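Local coordinates for protein MupZ (Pseudomonas fluorescens, PDB 6FXD) that probably acts as an epoxide hydrolase in mupirocin biosynthesis, working in a cascade with a Rieske oxygenase to create oxygen heterocycles, at residues 26-32 / 99-105; 45-49 / 59-63. All blocks are in the same frame, centred on the assembly; numbering follows the deposited sequence.

Overall arrangement
Contact 1 joins two neighbouring strands of a mixed five-stranded sheet, 24-31 and 100-108, whereas contact 2 sets helix 37-51 against strand 57-65, which is outermost in the same sheet within the chain. Their centres lie about 14 Å apart. Strand 24-31 runs on into helix 37-51 and then strand 57-65, so contact 2 is nested in the long loop that contact 1 closes. The two meet where F30 CE1 touches F62 CE1 (4.3 Å) under helix 37-51. Both also reach the second subunit: contact 1 through side chains on the sheet face away from F30, contact 2 through strand pairing that carries the sheet across the interface.

Contact 1: 26-32 / 99-105; sequences AMPYFEI and ASIVRYE
Y29 and R103 face each other as a hydrogen-bonded pair of two antiparallel strands in the mixed sheet. The guanidinium of R103 lies flat over one face of the Y29 ring, planes 11° apart, as a cation-pi stack with CZ of R103 3.5 Å from the ring centroid. Both side chains run the same way from the sheet; a bend at chi3 (-31°) of R103 swings its planar end over the ring. In the guanidinium plane, NH1 of R103 makes a salt bridge to OE2 of E105 (2.7 Å); R103 NH2 forms another with E105 OE2 of the second subunit, and Y29 OH a hydrogen bond with E105 OE1 of that subunit. This charged, aromatic cluster therefore belongs to the subunit interface.

The ladder carries a classic beta bulge: V102 and R103 together face Y29, V102 with a helix-like backbone (psi -16°). Y29 N donates to R103 O (2.9 Å), Y29 O accepts from V102 N (2.9 Å), and the buried R103 N finds no partner. Beyond it, E31 and S100 bond reciprocally, and a water links E31 O with S100 OG. On the other face, F30 CE2 touches I101 CG1 (3.7 Å), and P28 CB meets the Y104 ring at its edge, 3.8 Å from CD1. Strand 68-75 flanks segment 26-32 through backbone bonds, strand 126-135 lies beyond R103 and E105, and F40 of helix 37-51 covers F30, I32 and A99.

Contact 2: 45-49 / 59-63; sequences AVFIE and YYGFS
Helix 45-49 and strand 59-63 run nearly antiparallel, at 171°, with their axes 9.2 Å apart at closest approach. This is helix-on-sheet packing in a ferredoxin-like alpha+beta sandwich, where helix 37-51 lies over strand 57-65 and side chains, mostly apolar, meet between them. Y60 and F62, two residues apart on one face of the strand, both point to the helix and present ring edges to I48. The I48 branch that does the touching is CG1 with its CD1: anti to the carbonyl carbon (chi1 -71°), CG1 meets the Y60 ring at its edge, 3.8 Å from CD2. CD1 continues to the edge of the F62 ring, 4.0 Å from CD2, I48 reaching toward the strand while F62 reaches toward the helix.

F47 adds its CB, 4.3 Å from F62 CZ, while its ring leads away to I88 and L91 of helix 78-94. H84 of that helix meets the Y60 ring, and C71 of strand 68-75 touches both strand aromatics. Across the subunit boundary, residues 59-63 pair in an antiparallel ladder with a strand of the second subunit, whose Q132 packs on I48. At the far end of the Y60 ring, OH approaches F47 CB to 3.6 Å.

Contact 1: 26-32 / 99-105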
loop_
_atom_site.group_PDB
_atom_site.type_symbol
_atom_site.label_atom_id
_atom_site.label_comp_id
_atom_site.label_asym_id
_atom_site.label_seq_id
_atom_site.Cartn_x
_atom_site.Cartn_y
_atom_site.Cartn_z
ATOM N N ALA A 26 2.569 -13.770 14.975
ATOM C CA ALA A 26 2.870 -15.193 14.981
ATOM C C ALA A 26 1.758 -15.918 15.722
ATOM O O ALA A 26 1.245 -15.416 16.729
ATOM C CB ALA A 26 4.195 -15.465 15.687
ATOM N N MET A 27 1.364 -17.089 15.225
ATOM C CA MET A 27 0.308 -17.880 15.855
ATOM C C MET A 27 0.695 -19.352 15.880
ATOM O O MET A 27 0.457 -20.075 14.900
ATOM C CB MET A 27 -1.029 -17.723 15.133
ATOM C CG MET A 27 -1.559 -16.293 15.108
ATOM S SD MET A 27 -3.269 -16.161 14.611
ATOM C CE MET A 27 -3.168 -16.831 12.933
ATOM N N PRO A 28 1.281 -19.835 16.968
ATOM C CA PRO A 28 1.386 -21.284 17.160
ATOM C C PRO A 28 0.068 -21.867 17.641
ATOM O O PRO A 28 -0.639 -21.255 18.447
ATOM C CB PRO A 28 2.425 -21.398 18.273
ATOM C CG PRO A 28 2.210 -20.136 19.065
ATOM C CD PRO A 28 1.898 -19.069 18.064
ATOM N N TYR A 29 -0.265 -23.052 17.117
ATOM C CA TYR A 29 -1.414 -23.846 17.537
ATOM C C TYR A 29 -0.872 -25.094 18.220
ATOM O O TYR A 29 -0.010 -25.783 17.658
ATOM C CB TYR A 29 -2.309 -24.236 16.344
ATOM C CG TYR A 29 -3.064 -23.065 15.774
ATOM C CD1 TYR A 29 -2.417 -22.143 14.970
ATOM C CD2 TYR A 29 -4.423 -22.867 16.046
ATOM C CE1 TYR A 29 -3.112 -21.063 14.403
ATOM C CE2 TYR A 29 -5.115 -21.780 15.507
ATOM C CZ TYR A 29 -4.451 -20.889 14.683
ATOM O OH TYR A 29 -5.116 -19.806 14.153
ATOM N N PHE A 30 -1.375 -25.384 19.415
ATOM C CA PHE A 30 -0.853 -26.452 20.259
ATOM C C PHE A 30 -1.854 -27.591 20.365
ATOM O O PHE A 30 -3.056 -27.360 20.535
ATOM C CB PHE A 30 -0.553 -25.961 21.677
ATOM C CG PHE A 30 0.368 -24.782 21.734
ATOM C CD1 PHE A 30 -0.114 -23.485 21.643
ATOM C CD2 PHE A 30 1.734 -24.960 21.946
ATOM C CE1 PHE A 30 0.735 -22.395 21.718
ATOM C CE2 PHE A 30 2.587 -23.864 22.032
ATOM C CZ PHE A 30 2.087 -22.589 21.907
ATOM N N GLU A 31 -1.353 -28.817 20.282
ATOM C CA GLU A 31 -2.116 -30.001 20.645
ATOM C C GLU A 31 -1.652 -30.374 22.050
ATOM O O GLU A 31 -0.501 -30.765 22.226
ATOM C CB GLU A 31 -1.845 -31.135 19.656
ATOM C CG GLU A 31 -2.689 -32.370 19.918
ATOM C CD GLU A 31 -2.486 -33.464 18.895
ATOM O OE1 GLU A 31 -2.400 -33.145 17.690
ATOM O OE2 GLU A 31 -2.418 -34.646 19.304
ATOM N N ILE A 32 -2.540 -30.258 23.030
ATOM C CA ILE A 32 -2.198 -30.433 24.446
ATOM C C ILE A 32 -2.905 -31.692 24.941
ATOM O O ILE A 32 -4.143 -31.728 24.949
ATOM C CB ILE A 32 -2.633 -29.212 25.271
ATOM C CG1 ILE A 32 -2.148 -27.905 24.629
ATOM C CG2 ILE A 32 -2.090 -29.327 26.701
ATOM C CD1 ILE A 32 -2.882 -26.687 25.109
ATOM N N ALA A 99 3.146 -30.160 25.295
ATOM C CA ALA A 99 2.306 -30.068 24.113
ATOM C C ALA A 99 3.184 -30.176 22.876
ATOM O O ALA A 99 4.412 -30.152 22.960
ATOM C CB ALA A 99 1.537 -28.747 24.107
ATOM N N SER A 100 2.537 -30.295 21.723
ATOM C CA SER A 100 3.239 -30.195 20.454
ATOM C C SER A 100 2.608 -29.088 19.621
ATOM O O SER A 100 1.409 -28.813 19.729
ATOM C CB SER A 100 3.244 -31.526 19.692
ATOM O OG SER A 100 1.931 -32.007 19.505
ATOM N N ILE A 101 3.431 -28.415 18.831
ATOM C CA ILE A 101 2.937 -27.378 17.935
ATOM C C ILE A 101 2.592 -28.047 16.613
ATOM O O ILE A 101 3.454 -28.675 15.985
ATOM C CB ILE A 101 3.967 -26.257 17.746
ATOM C CG1 ILE A 101 4.051 -25.440 19.039
ATOM C CG2 ILE A 101 3.530 -25.334 16.617
ATOM C CD1 ILE A 101 5.124 -24.369 19.065
ATOM N N VAL A 102 1.321 -27.950 16.222
ATOM C CA VAL A 102 0.834 -28.607 15.011
ATOM C C VAL A 102 0.644 -27.651 13.843
ATOM O O VAL A 102 0.504 -28.117 12.705
ATOM C CB VAL A 102 -0.458 -29.403 15.278
ATOM C CG1 VAL A 102 -0.169 -30.553 16.242
ATOM C CG2 VAL A 102 -1.556 -28.492 15.834
ATOM N N ARG A 103 0.614 -26.348 14.084
ATOM C CA ARG A 103 0.541 -25.337 13.037
ATOM C C ARG A 103 1.274 -24.113 13.567
ATOM O O ARG A 103 1.207 -23.827 14.761
ATOM C CB ARG A 103 -0.914 -24.958 12.690
ATOM C CG ARG A 103 -1.063 -24.329 11.303
ATOM C CD ARG A 103 -2.330 -23.473 11.087
ATOM N NE ARG A 103 -3.486 -23.904 11.862
ATOM C CZ ARG A 103 -4.606 -23.198 12.029
ATOM N NH1 ARG A 103 -4.754 -22.002 11.469
ATOM N NH2 ARG A 103 -5.583 -23.693 12.763
ATOM N N TYR A 104 2.003 -23.417 12.700
ATOM C CA TYR A 104 2.691 -22.190 13.100
ATOM C C TYR A 104 2.590 -21.204 11.941
ATOM O O TYR A 104 3.218 -21.398 10.894
ATOM C CB TYR A 104 4.145 -22.465 13.503
ATOM C CG TYR A 104 4.875 -21.244 14.004
ATOM C CD1 TYR A 104 4.571 -20.688 15.239
ATOM C CD2 TYR A 104 5.861 -20.634 13.233
ATOM C CE1 TYR A 104 5.234 -19.565 15.700
ATOM C CE2 TYR A 104 6.528 -19.513 13.680
ATOM C CZ TYR A 104 6.215 -18.984 14.919
ATOM O OH TYR A 104 6.869 -17.867 15.373
ATOM N N GLU A 105 1.806 -20.151 12.127
ATOM C CA GLU A 105 1.569 -19.161 11.083
ATOM C C GLU A 105 2.261 -17.854 11.429
ATOM O O GLU A 105 2.307 -17.450 12.590
ATOM C CB GLU A 105 0.080 -18.853 10.925
ATOM C CG GLU A 105 -0.722 -20.042 10.557
ATOM C CD GLU A 105 -2.174 -19.717 10.232
ATOM O OE1 GLU A 105 -2.563 -18.522 10.188
ATOM O OE2 GLU A 105 -2.937 -20.679 10.047
HETATM O O HOH W 1 1.038 -33.497 21.994
#

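Contact 2: 45-49 / 59-63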
loop_
_atom_site.group_PDB
_atom_site.type_symbol
_atom_site.label_atom_id
_atom_site.label_comp_id
_atom_site.label_asym_id
_atom_site.label_seq_id
_atom_site.Cartn_x
_atom_site.Cartn_y
_atom_site.Cartn_z
ATOM N N ALA A 45 1.205 -18.376 32.327
ATOM C CA ALA A 45 1.511 -17.195 33.131
ATOM C C ALA A 45 3.004 -16.911 33.127
ATOM O O ALA A 45 3.425 -15.752 33.096
ATOM C CB ALA A 45 1.028 -17.401 34.568
ATOM N N VAL A 46 3.816 -17.972 33.131
ATOM C CA VAL A 46 5.262 -17.816 33.079
ATOM C C VAL A 46 5.691 -17.232 31.733
ATOM O O VAL A 46 6.535 -16.325 31.675
ATOM C CB VAL A 46 5.937 -19.168 33.380
ATOM C CG1 VAL A 46 7.462 -19.074 33.266
ATOM C CG2 VAL A 46 5.515 -19.692 34.756
ATOM N N PHE A 47 5.117 -17.738 30.628
ATOM C CA PHE A 47 5.502 -17.212 29.328
ATOM C C PHE A 47 5.041 -15.777 29.144
ATOM O O PHE A 47 5.756 -14.975 28.544
ATOM C CB PHE A 47 4.919 -18.083 28.227
ATOM C CG PHE A 47 5.720 -19.308 27.948
ATOM C CD1 PHE A 47 5.674 -20.384 28.818
ATOM C CD2 PHE A 47 6.537 -19.371 26.844
ATOM C CE1 PHE A 47 6.429 -21.516 28.575
ATOM C CE2 PHE A 47 7.277 -20.505 26.585
ATOM C CZ PHE A 47 7.221 -21.580 27.465
ATOM N N ILE A 48 3.857 -15.432 29.661
ATOM C CA ILE A 48 3.379 -14.057 29.561
ATOM C C ILE A 48 4.286 -13.114 30.348
ATOM O O ILE A 48 4.623 -12.015 29.896
ATOM C CB ILE A 48 1.918 -13.956 30.031
ATOM C CG1 ILE A 48 0.989 -14.614 29.006
ATOM C CG2 ILE A 48 1.544 -12.515 30.250
ATOM C CD1 ILE A 48 -0.360 -14.979 29.559
ATOM N N GLU A 49 4.670 -13.507 31.559
ATOM C CA GLU A 49 5.529 -12.622 32.328
ATOM C C GLU A 49 6.842 -12.367 31.608
ATOM O O GLU A 49 7.341 -11.231 31.583
ATOM C CB GLU A 49 5.787 -13.255 33.690
ATOM C CG GLU A 49 6.431 -12.301 34.728
ATOM C CD GLU A 49 7.937 -12.141 34.579
ATOM O OE1 GLU A 49 8.605 -13.087 34.114
ATOM O OE2 GLU A 49 8.451 -11.059 34.966
ATOM N N TYR A 59 1.223 -7.479 21.841
ATOM C CA TYR A 59 0.119 -8.294 22.322
ATOM C C TYR A 59 0.611 -9.729 22.432
ATOM O O TYR A 59 1.329 -10.204 21.555
ATOM C CB TYR A 59 -1.036 -8.251 21.324
ATOM C CG TYR A 59 -2.306 -8.894 21.803
ATOM C CD1 TYR A 59 -2.520 -10.263 21.647
ATOM C CD2 TYR A 59 -3.321 -8.133 22.374
ATOM C CE1 TYR A 59 -3.686 -10.862 22.077
ATOM C CE2 TYR A 59 -4.491 -8.721 22.798
ATOM C CZ TYR A 59 -4.673 -10.084 22.647
ATOM O OH TYR A 59 -5.838 -10.672 23.073
ATOM N N TYR A 60 0.224 -10.417 23.506
ATOM C CA TYR A 60 0.642 -11.806 23.696
ATOM C C TYR A 60 -0.445 -12.470 24.538
ATOM O O TYR A 60 -0.543 -12.202 25.743
ATOM C CB TYR A 60 1.992 -11.850 24.398
ATOM C CG TYR A 60 2.661 -13.201 24.465
ATOM C CD1 TYR A 60 3.350 -13.727 23.370
ATOM C CD2 TYR A 60 2.647 -13.933 25.648
ATOM C CE1 TYR A 60 4.002 -14.955 23.465
ATOM C CE2 TYR A 60 3.266 -15.155 25.739
ATOM C CZ TYR A 60 3.951 -15.662 24.662
ATOM O OH TYR A 60 4.560 -16.886 24.804
ATOM N N GLY A 61 -1.251 -13.328 23.930
ATOM C CA GLY A 61 -2.387 -13.904 24.631
ATOM C C GLY A 61 -2.681 -15.329 24.211
ATOM O O GLY A 61 -2.582 -15.678 23.031
ATOM N N PHE A 62 -3.079 -16.149 25.186
ATOM C CA PHE A 62 -3.368 -17.566 24.980
ATOM C C PHE A 62 -4.873 -17.811 24.998
ATOM O O PHE A 62 -5.584 -17.311 25.880
ATOM C CB PHE A 62 -2.719 -18.431 26.067
ATOM C CG PHE A 62 -1.230 -18.551 25.939
ATOM C CD1 PHE A 62 -0.648 -19.491 25.077
ATOM C CD2 PHE A 62 -0.395 -17.717 26.674
ATOM C CE1 PHE A 62 0.736 -19.603 24.983
ATOM C CE2 PHE A 62 0.980 -17.819 26.565
ATOM C CZ PHE A 62 1.542 -18.752 25.726
ATOM N N SER A 63 -5.350 -18.615 24.047
ATOM C CA SER A 63 -6.760 -18.979 23.930
ATOM C C SER A 63 -6.877 -20.483 23.723
ATOM O O SER A 63 -5.921 -21.142 23.315
ATOM C CB SER A 63 -7.430 -18.308 22.726
ATOM O OG SER A 63 -7.260 -16.912 22.769
#